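Local coordinates for protein ribonuclease (Nicotiana glutinosa, PDB 1IYB) that probably cleaves RNA as a ribonuclease of the T2 family, and here holds guanosine-5'-monophosphate in its nucleotide pocket, at residues A[55-64]-A[95-106]; A[163-174]-A[197-206]. One frame throughout, in Å; residues are numbered along the deposited sequence.

Contact 1: A[55-64]-A[95-106]; sequences PSNCDSNSPY and SHEWEKHGTCAE. With 5GP (guanosine-5'-monophosphate), chain C.
Cys58 and Cys104 both carry SG beside the backbone N, anti to the carbonyl carbon (chi1 -62° and -61°), which swings each sulfur toward the facing segment, where they join in a disulfide with chi3 90°. Nearby, Pro55 lays its CG against Cys104 CB at 3.8 Å. The backbone is tied in as well: Asn57 N donates to Lys100 O at 2.9 Å. Cys58 N bonds Thr103 OG1 weakly at 3.1 Å, a hydroxyl that itself donates to Glu99 O. Water 2 links Asp59 N with Glu99 O. Helix 91-102 and the turn after it carry the HEWEKHGTC sequence, one of the two conserved active-site motifs of T2 ribonucleases. His96 and His101 start out away from the loop, and His96 NE2 bonds O5' of the bound nucleotide at 2.8 Å; the extended Lys100 chain passes Ser56 and carries NZ away from it to the phosphate, which His101 NE2 also grips. Farther along the loop, Trp98 NE1 reaches Ser62 O at 2.9 Å, at the ring edge and close to the indole plane. Tyr64 lays a ring face over Ser95 CA, 3.9 Å from the centroid, and its N meets the anti lone pair of Glu99 OE1 at 3.2 Å. Gln111 of helix 111-124 donates to Pro63 O and touches both aromatic side chains, and Ser56 OG bonds Ser56 OG of the second subunit.

Contact 2: A[163-174]-A[197-206]; sequences ECNVDESGNSQL and GKCGSSIEFP
A beta hairpin, strands 161-166 and 172-182 joined by a type I turn from Asp167 to Gly170, is fastened to the C-terminal segment 197-206 by the Cys164-Cys199 disulfide (chi3 96°) and by one beta bridge between Gln173 and Glu204. At the bridge Glu204 N donates to Ser172 O at 3.0 Å and Glu204 O accepts from Leu174 N at 2.8 Å, although the short strands cross at 74°. A third backbone bond joins Cys164 N to Gly197 O. Ile203 fills the angle between disulfide and bridge, its CD1 3.6 Å from Cys164 SG and 3.9 Å from Leu174 CB. Leu174 also places CD2 over one face of the Phe205 ring, 4.0 Å from the centroid. The Gln173 amide runs alongside Glu204, where NE2 bonds Glu204 OE1 weakly; the stronger partner of NE2 is Asp23. Asp167 OD1 comes within 3.2 Å of Glu204 OE1, crossing at about a right angle, without a hydrogen bond. CG of Asp167 lies between its backbone N and carbonyl carbon (chi1 67°), which turns the carboxylate back over the turn and lets OD2 meet Asn171 N from above the carboxylate plane at 2.8 Å. With an alanine in place of Asp167, Asn171 N would probably lose this acceptor and the turn be held less firmly. Strand 202-204 also pairs with strand 142-144, whose Phe142 touches Glu204, and helix 18-21 lies against Gln173 and Pro206 through Ser20.

How the contacts relate
The two contacts sit on opposite sides of the chain's centre, 30 Å apart between their centres and about 11 Å between nearest atoms, and they share no helix or strand. They follow in series, with contact 1 closed before contact 2 opens. The four-stranded antiparallel sheet relates them: the loop of contact 1 leaves after its outermost strand 41-48, while contact 2 involves the other outermost strand, 161-166, and its neighbour 172-182. The nucleotide pocket draws on both regions, taking five residues from helix 91-102, four of them in contact 1, and Tyr175 just after 163-174. Separate parts of the fold are thus secured, contact 1 beside the nucleotide phosphate and contact 2 on the far edge of the sheet.

Contact 1: A[55-64]-A[95-106]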
# COMPACT_ATOMS: atom_id res chain seq x y z
N PRO A 55 7.45 -3.63 -2.96
CA PRO A 55 6.39 -3.71 -3.96
C PRO A 55 5.18 -4.40 -3.33
O PRO A 55 5.33 -5.18 -2.39
CB PRO A 55 7.02 -4.55 -5.06
CG PRO A 55 7.87 -5.51 -4.27
CD PRO A 55 8.51 -4.62 -3.22
N SER A 56 3.98 -4.11 -3.83
CA SER A 56 2.78 -4.76 -3.32
C SER A 56 1.70 -4.85 -4.40
O SER A 56 1.59 -3.97 -5.24
CB SER A 56 2.23 -4.02 -2.09
OG SER A 56 1.93 -2.67 -2.37
N ASN A 57 0.93 -5.94 -4.36
CA ASN A 57 -0.16 -6.21 -5.31
C ASN A 57 0.36 -6.09 -6.73
O ASN A 57 -0.12 -5.29 -7.52
CB ASN A 57 -1.31 -5.22 -5.10
CG ASN A 57 -1.83 -5.22 -3.68
OD1 ASN A 57 -1.75 -4.22 -2.97
ND2 ASN A 57 -2.37 -6.36 -3.25
N CYS A 58 1.34 -6.93 -7.05
CA CYS A 58 2.02 -6.91 -8.34
C CYS A 58 1.40 -7.56 -9.57
O CYS A 58 1.85 -7.29 -10.68
CB CYS A 58 3.44 -7.45 -8.14
SG CYS A 58 4.44 -6.45 -6.99
N ASP A 59 0.38 -8.41 -9.41
CA ASP A 59 -0.21 -9.05 -10.58
C ASP A 59 -1.69 -9.40 -10.40
O ASP A 59 -2.03 -10.45 -9.85
CB ASP A 59 0.56 -10.32 -10.94
CG ASP A 59 0.25 -10.82 -12.34
OD1 ASP A 59 -0.80 -10.44 -12.91
OD2 ASP A 59 1.05 -11.62 -12.88
N SER A 60 -2.55 -8.52 -10.89
CA SER A 60 -3.99 -8.72 -10.78
C SER A 60 -4.51 -9.94 -11.55
O SER A 60 -5.63 -10.39 -11.32
CB SER A 60 -4.72 -7.47 -11.28
OG SER A 60 -4.46 -7.26 -12.66
N ASN A 61 -3.69 -10.46 -12.45
CA ASN A 61 -4.11 -11.62 -13.24
C ASN A 61 -3.57 -12.94 -12.71
O ASN A 61 -3.61 -13.96 -13.40
CB ASN A 61 -3.74 -11.41 -14.70
CG ASN A 61 -4.58 -10.32 -15.34
OD1 ASN A 61 -5.81 -10.40 -15.32
ND2 ASN A 61 -3.93 -9.30 -15.89
N SER A 62 -3.08 -12.90 -11.48
CA SER A 62 -2.57 -14.09 -10.81
C SER A 62 -3.29 -14.21 -9.47
O SER A 62 -2.68 -14.12 -8.41
CB SER A 62 -1.07 -13.98 -10.60
OG SER A 62 -0.58 -15.09 -9.86
N PRO A 63 -4.61 -14.42 -9.50
CA PRO A 63 -5.38 -14.55 -8.26
C PRO A 63 -5.05 -15.82 -7.49
O PRO A 63 -4.61 -16.81 -8.06
CB PRO A 63 -6.83 -14.53 -8.76
CG PRO A 63 -6.73 -15.20 -10.08
CD PRO A 63 -5.49 -14.58 -10.68
N TYR A 64 -5.25 -15.77 -6.17
CA TYR A 64 -4.99 -16.92 -5.32
C TYR A 64 -5.85 -18.09 -5.81
O TYR A 64 -7.03 -17.92 -6.12
CB TYR A 64 -5.36 -16.57 -3.87
CG TYR A 64 -5.26 -17.73 -2.90
CD1 TYR A 64 -4.03 -18.31 -2.58
CD2 TYR A 64 -6.40 -18.23 -2.27
CE1 TYR A 64 -3.94 -19.36 -1.67
CE2 TYR A 64 -6.32 -19.28 -1.36
CZ TYR A 64 -5.09 -19.83 -1.06
OH TYR A 64 -5.01 -20.86 -0.14
N SER A 95 -4.93 -15.95 0.92
CA SER A 95 -5.18 -15.29 -0.36
C SER A 95 -4.59 -13.89 -0.34
O SER A 95 -3.94 -13.46 -1.29
CB SER A 95 -6.68 -15.20 -0.64
OG SER A 95 -6.93 -14.48 -1.84
N HIS A 96 -4.81 -13.17 0.76
CA HIS A 96 -4.29 -11.82 0.91
C HIS A 96 -2.76 -11.79 0.81
O HIS A 96 -2.19 -10.93 0.14
CB HIS A 96 -4.73 -11.24 2.26
CG HIS A 96 -4.06 -9.94 2.60
ND1 HIS A 96 -4.38 -8.75 1.98
CD2 HIS A 96 -3.07 -9.65 3.48
CE1 HIS A 96 -3.61 -7.79 2.46
NE2 HIS A 96 -2.80 -8.31 3.37
N GLU A 97 -2.10 -12.72 1.49
CA GLU A 97 -0.65 -12.76 1.45
C GLU A 97 -0.13 -13.07 0.05
O GLU A 97 0.88 -12.50 -0.37
CB GLU A 97 -0.12 -13.76 2.48
CG GLU A 97 -0.37 -13.31 3.92
CD GLU A 97 0.33 -12.00 4.25
OE1 GLU A 97 -0.32 -11.12 4.86
OE2 GLU A 97 1.52 -11.85 3.91
N TRP A 98 -0.80 -13.95 -0.68
CA TRP A 98 -0.34 -14.25 -2.03
C TRP A 98 -0.54 -13.05 -2.96
O TRP A 98 0.37 -12.66 -3.68
CB TRP A 98 -1.07 -15.46 -2.63
CG TRP A 98 -0.83 -15.54 -4.11
CD1 TRP A 98 -1.68 -15.14 -5.11
CD2 TRP A 98 0.41 -15.88 -4.76
NE1 TRP A 98 -1.05 -15.21 -6.33
CE2 TRP A 98 0.23 -15.65 -6.14
CE3 TRP A 98 1.65 -16.34 -4.30
CZ2 TRP A 98 1.25 -15.88 -7.08
CZ3 TRP A 98 2.66 -16.57 -5.23
CH2 TRP A 98 2.45 -16.33 -6.61
N GLU A 99 -1.74 -12.49 -2.94
CA GLU A 99 -2.04 -11.37 -3.82
C GLU A 99 -1.25 -10.10 -3.54
O GLU A 99 -0.81 -9.42 -4.46
CB GLU A 99 -3.55 -11.11 -3.82
CG GLU A 99 -4.30 -12.34 -4.32
CD GLU A 99 -5.76 -12.08 -4.64
OE1 GLU A 99 -6.43 -13.04 -5.09
OE2 GLU A 99 -6.24 -10.94 -4.45
N LYS A 100 -1.03 -9.78 -2.27
CA LYS A 100 -0.28 -8.58 -1.93
C LYS A 100 1.23 -8.75 -2.01
O LYS A 100 1.94 -7.86 -2.48
CB LYS A 100 -0.63 -8.10 -0.52
CG LYS A 100 0.16 -6.86 -0.08
CD LYS A 100 -0.28 -6.34 1.28
CE LYS A 100 0.48 -5.06 1.65
NZ LYS A 100 0.05 -4.49 2.97
N HIS A 101 1.73 -9.91 -1.57
CA HIS A 101 3.17 -10.16 -1.55
C HIS A 101 3.70 -11.22 -2.52
O HIS A 101 4.68 -10.99 -3.23
CB HIS A 101 3.58 -10.53 -0.12
CG HIS A 101 3.34 -9.43 0.88
ND1 HIS A 101 4.08 -8.27 0.90
CD2 HIS A 101 2.46 -9.34 1.91
CE1 HIS A 101 3.67 -7.51 1.90
NE2 HIS A 101 2.69 -8.13 2.53
N GLY A 102 3.07 -12.39 -2.52
CA GLY A 102 3.51 -13.46 -3.40
C GLY A 102 3.63 -13.08 -4.87
O GLY A 102 4.60 -13.44 -5.54
N THR A 103 2.65 -12.35 -5.37
CA THR A 103 2.67 -11.94 -6.77
C THR A 103 3.90 -11.11 -7.12
O THR A 103 4.31 -11.05 -8.28
CB THR A 103 1.41 -11.13 -7.13
OG1 THR A 103 1.34 -9.98 -6.27
CG2 THR A 103 0.15 -11.98 -6.97
N CYS A 104 4.49 -10.47 -6.12
CA CYS A 104 5.67 -9.64 -6.35
C CYS A 104 6.95 -10.45 -6.46
O CYS A 104 8.03 -9.89 -6.66
CB CYS A 104 5.79 -8.57 -5.25
SG CYS A 104 4.36 -7.43 -5.20
N ALA A 105 6.83 -11.77 -6.33
CA ALA A 105 7.99 -12.66 -6.44
C ALA A 105 7.64 -13.82 -7.37
O ALA A 105 8.27 -14.88 -7.32
CB ALA A 105 8.38 -13.20 -5.06
N GLU A 106 6.65 -13.60 -8.23
CA GLU A 106 6.18 -14.59 -9.20
C GLU A 106 7.27 -15.21 -10.07
O GLU A 106 7.14 -16.35 -10.52
CB GLU A 106 5.14 -13.97 -10.14
CG GLU A 106 3.76 -13.86 -9.59
CD GLU A 106 2.80 -13.24 -10.59
OE1 GLU A 106 1.58 -13.28 -10.34
OE2 GLU A 106 3.26 -12.69 -11.62
P 5GP C . 0.37 -7.46 5.38
O1P 5GP C . 0.80 -6.40 4.45
O2P 5GP C . 0.79 -8.84 4.91
O3P 5GP C . 0.91 -7.17 6.82
O5' 5GP C . -1.25 -7.51 5.58
C5' 5GP C . -1.88 -8.38 6.59
C4' 5GP C . -3.42 -8.31 6.64
O4' 5GP C . -3.91 -9.73 6.74
C3' 5GP C . -4.12 -7.63 7.81
O3' 5GP C . -4.26 -6.23 7.65
C2' 5GP C . -5.48 -8.32 7.91
O2' 5GP C . -6.47 -7.70 7.06
C1' 5GP C . -5.16 -9.75 7.49
N9 5GP C . -5.16 -10.83 8.52
C8 5GP C . -5.99 -11.93 8.64
N7 5GP C . -5.67 -12.77 9.61
C5 5GP C . -4.53 -12.16 10.17
C6 5GP C . -3.73 -12.61 11.27
O6 5GP C . -3.87 -13.62 11.95
N1 5GP C . -2.66 -11.70 11.54
C2 5GP C . -2.43 -10.53 10.81
N2 5GP C . -1.36 -9.82 11.24
N3 5GP C . -3.18 -10.11 9.78
C4 5GP C . -4.22 -10.97 9.52
O HOH W 1 5.99 -7.34 -0.80
O HOH W 2 -1.57 -8.95 -7.11

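Contact 2: A[163-174]-A[197-206]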
# COMPACT_ATOMS: atom_id res chain seq x y z
N GLU A 163 9.57 -6.49 16.03
CA GLU A 163 8.50 -5.50 15.99
C GLU A 163 7.62 -5.67 17.21
O GLU A 163 7.28 -6.79 17.59
CB GLU A 163 7.64 -5.67 14.74
CG GLU A 163 6.60 -4.57 14.56
CD GLU A 163 5.53 -4.92 13.54
OE1 GLU A 163 5.81 -5.76 12.65
OE2 GLU A 163 4.43 -4.34 13.61
N CYS A 164 7.23 -4.55 17.82
CA CYS A 164 6.38 -4.56 19.00
C CYS A 164 5.09 -3.81 18.77
O CYS A 164 5.00 -2.96 17.88
CB CYS A 164 7.11 -3.91 20.18
SG CYS A 164 8.58 -4.82 20.74
N ASN A 165 4.08 -4.15 19.56
CA ASN A 165 2.80 -3.45 19.51
C ASN A 165 2.43 -3.25 20.98
O ASN A 165 3.23 -3.58 21.86
CB ASN A 165 1.73 -4.21 18.71
CG ASN A 165 1.20 -5.46 19.42
OD1 ASN A 165 0.15 -5.98 19.04
ND2 ASN A 165 1.92 -5.94 20.41
N VAL A 166 1.25 -2.72 21.26
CA VAL A 166 0.86 -2.49 22.64
C VAL A 166 -0.37 -3.29 23.03
O VAL A 166 -1.29 -3.45 22.24
CB VAL A 166 0.57 -0.99 22.88
CG1 VAL A 166 0.26 -0.74 24.34
CG2 VAL A 166 1.77 -0.15 22.43
N ASP A 167 -0.37 -3.80 24.26
CA ASP A 167 -1.51 -4.57 24.74
C ASP A 167 -2.52 -3.59 25.32
O ASP A 167 -2.38 -2.38 25.15
CB ASP A 167 -1.07 -5.59 25.81
CG ASP A 167 -0.57 -4.93 27.09
OD1 ASP A 167 -0.06 -5.66 27.96
OD2 ASP A 167 -0.70 -3.70 27.23
N GLU A 168 -3.54 -4.11 26.01
CA GLU A 168 -4.55 -3.24 26.59
C GLU A 168 -4.00 -2.43 27.76
O GLU A 168 -4.35 -1.27 27.93
CB GLU A 168 -5.75 -4.07 27.06
CG GLU A 168 -6.46 -4.83 25.96
CD GLU A 168 -7.79 -5.40 26.41
OE1 GLU A 168 -8.71 -4.60 26.71
OE2 GLU A 168 -7.93 -6.64 26.46
N SER A 169 -3.13 -3.05 28.55
CA SER A 169 -2.54 -2.39 29.71
C SER A 169 -1.50 -1.33 29.33
O SER A 169 -0.91 -0.69 30.20
CB SER A 169 -1.90 -3.42 30.64
OG SER A 169 -2.87 -4.33 31.13
N GLY A 170 -1.28 -1.16 28.03
CA GLY A 170 -0.32 -0.17 27.57
C GLY A 170 1.12 -0.64 27.52
O GLY A 170 2.01 0.13 27.17
N ASN A 171 1.35 -1.89 27.88
CA ASN A 171 2.70 -2.45 27.88
C ASN A 171 3.19 -2.78 26.47
O ASN A 171 2.43 -3.26 25.63
CB ASN A 171 2.76 -3.71 28.73
CG ASN A 171 2.59 -3.43 30.21
OD1 ASN A 171 2.67 -4.34 31.04
ND2 ASN A 171 2.36 -2.17 30.56
N SER A 172 4.47 -2.50 26.22
CA SER A 172 5.09 -2.79 24.94
C SER A 172 5.34 -4.29 24.96
O SER A 172 5.82 -4.83 25.96
CB SER A 172 6.41 -2.03 24.81
OG SER A 172 7.02 -2.28 23.56
N GLN A 173 5.04 -4.97 23.86
CA GLN A 173 5.21 -6.42 23.82
C GLN A 173 5.77 -6.96 22.51
O GLN A 173 5.61 -6.35 21.44
CB GLN A 173 3.86 -7.08 24.10
CG GLN A 173 2.79 -6.64 23.12
CD GLN A 173 1.42 -7.23 23.43
OE1 GLN A 173 0.49 -7.10 22.63
NE2 GLN A 173 1.28 -7.86 24.59
N LEU A 174 6.42 -8.11 22.60
CA LEU A 174 7.00 -8.79 21.44
C LEU A 174 5.84 -9.21 20.54
O LEU A 174 5.03 -10.05 20.92
CB LEU A 174 7.77 -10.03 21.90
CG LEU A 174 8.41 -10.92 20.82
CD1 LEU A 174 9.41 -10.10 20.02
CD2 LEU A 174 9.09 -12.11 21.48
N GLY A 197 10.92 -0.84 14.69
CA GLY A 197 10.34 -1.85 15.56
C GLY A 197 9.33 -1.34 16.57
O GLY A 197 8.39 -2.06 16.92
N LYS A 198 9.52 -0.11 17.05
CA LYS A 198 8.62 0.48 18.04
C LYS A 198 8.68 -0.26 19.37
O LYS A 198 7.68 -0.36 20.08
CB LYS A 198 7.18 0.49 17.53
CG LYS A 198 6.94 1.36 16.30
CD LYS A 198 5.47 1.35 15.90
CE LYS A 198 5.22 2.24 14.69
NZ LYS A 198 3.78 2.23 14.28
N CYS A 199 9.86 -0.79 19.70
CA CYS A 199 10.04 -1.53 20.94
C CYS A 199 10.78 -0.74 22.00
O CYS A 199 11.60 0.12 21.69
CB CYS A 199 10.84 -2.81 20.69
SG CYS A 199 10.10 -4.07 19.62
N GLY A 200 10.50 -1.06 23.26
CA GLY A 200 11.19 -0.40 24.36
C GLY A 200 12.42 -1.25 24.66
O GLY A 200 12.58 -2.32 24.06
N SER A 201 13.28 -0.79 25.56
CA SER A 201 14.47 -1.55 25.91
C SER A 201 14.10 -2.92 26.48
O SER A 201 14.81 -3.90 26.27
CB SER A 201 15.31 -0.77 26.94
OG SER A 201 14.55 -0.48 28.10
N SER A 202 12.98 -2.97 27.20
CA SER A 202 12.48 -4.21 27.77
C SER A 202 11.03 -4.37 27.33
O SER A 202 10.25 -3.41 27.38
CB SER A 202 12.56 -4.18 29.30
OG SER A 202 11.68 -3.20 29.84
N ILE A 203 10.67 -5.57 26.88
CA ILE A 203 9.32 -5.83 26.40
C ILE A 203 8.70 -7.10 26.96
O ILE A 203 9.40 -8.05 27.32
CB ILE A 203 9.29 -5.91 24.86
CG1 ILE A 203 10.21 -7.03 24.38
CG2 ILE A 203 9.70 -4.57 24.26
CD1 ILE A 203 10.25 -7.20 22.86
N GLU A 204 7.37 -7.12 27.02
CA GLU A 204 6.63 -8.27 27.52
C GLU A 204 6.46 -9.35 26.46
O GLU A 204 6.34 -9.06 25.28
CB GLU A 204 5.25 -7.84 28.02
CG GLU A 204 4.32 -9.01 28.31
CD GLU A 204 2.87 -8.60 28.53
OE1 GLU A 204 2.34 -7.82 27.71
OE2 GLU A 204 2.27 -9.06 29.51
N PHE A 205 6.45 -10.60 26.91
CA PHE A 205 6.24 -11.76 26.04
C PHE A 205 5.00 -12.39 26.68
O PHE A 205 5.11 -13.31 27.49
CB PHE A 205 7.45 -12.70 26.11
CG PHE A 205 7.47 -13.78 25.04
CD1 PHE A 205 6.55 -13.78 24.00
CD2 PHE A 205 8.43 -14.78 25.08
CE1 PHE A 205 6.59 -14.77 23.01
CE2 PHE A 205 8.48 -15.78 24.11
CZ PHE A 205 7.56 -15.77 23.07
N PRO A 206 3.81 -11.90 26.31
CA PRO A 206 2.53 -12.39 26.85
C PRO A 206 2.18 -13.84 26.60
O PRO A 206 2.52 -14.41 25.56
CB PRO A 206 1.51 -11.44 26.22
CG PRO A 206 2.11 -11.17 24.88
CD PRO A 206 3.57 -10.93 25.22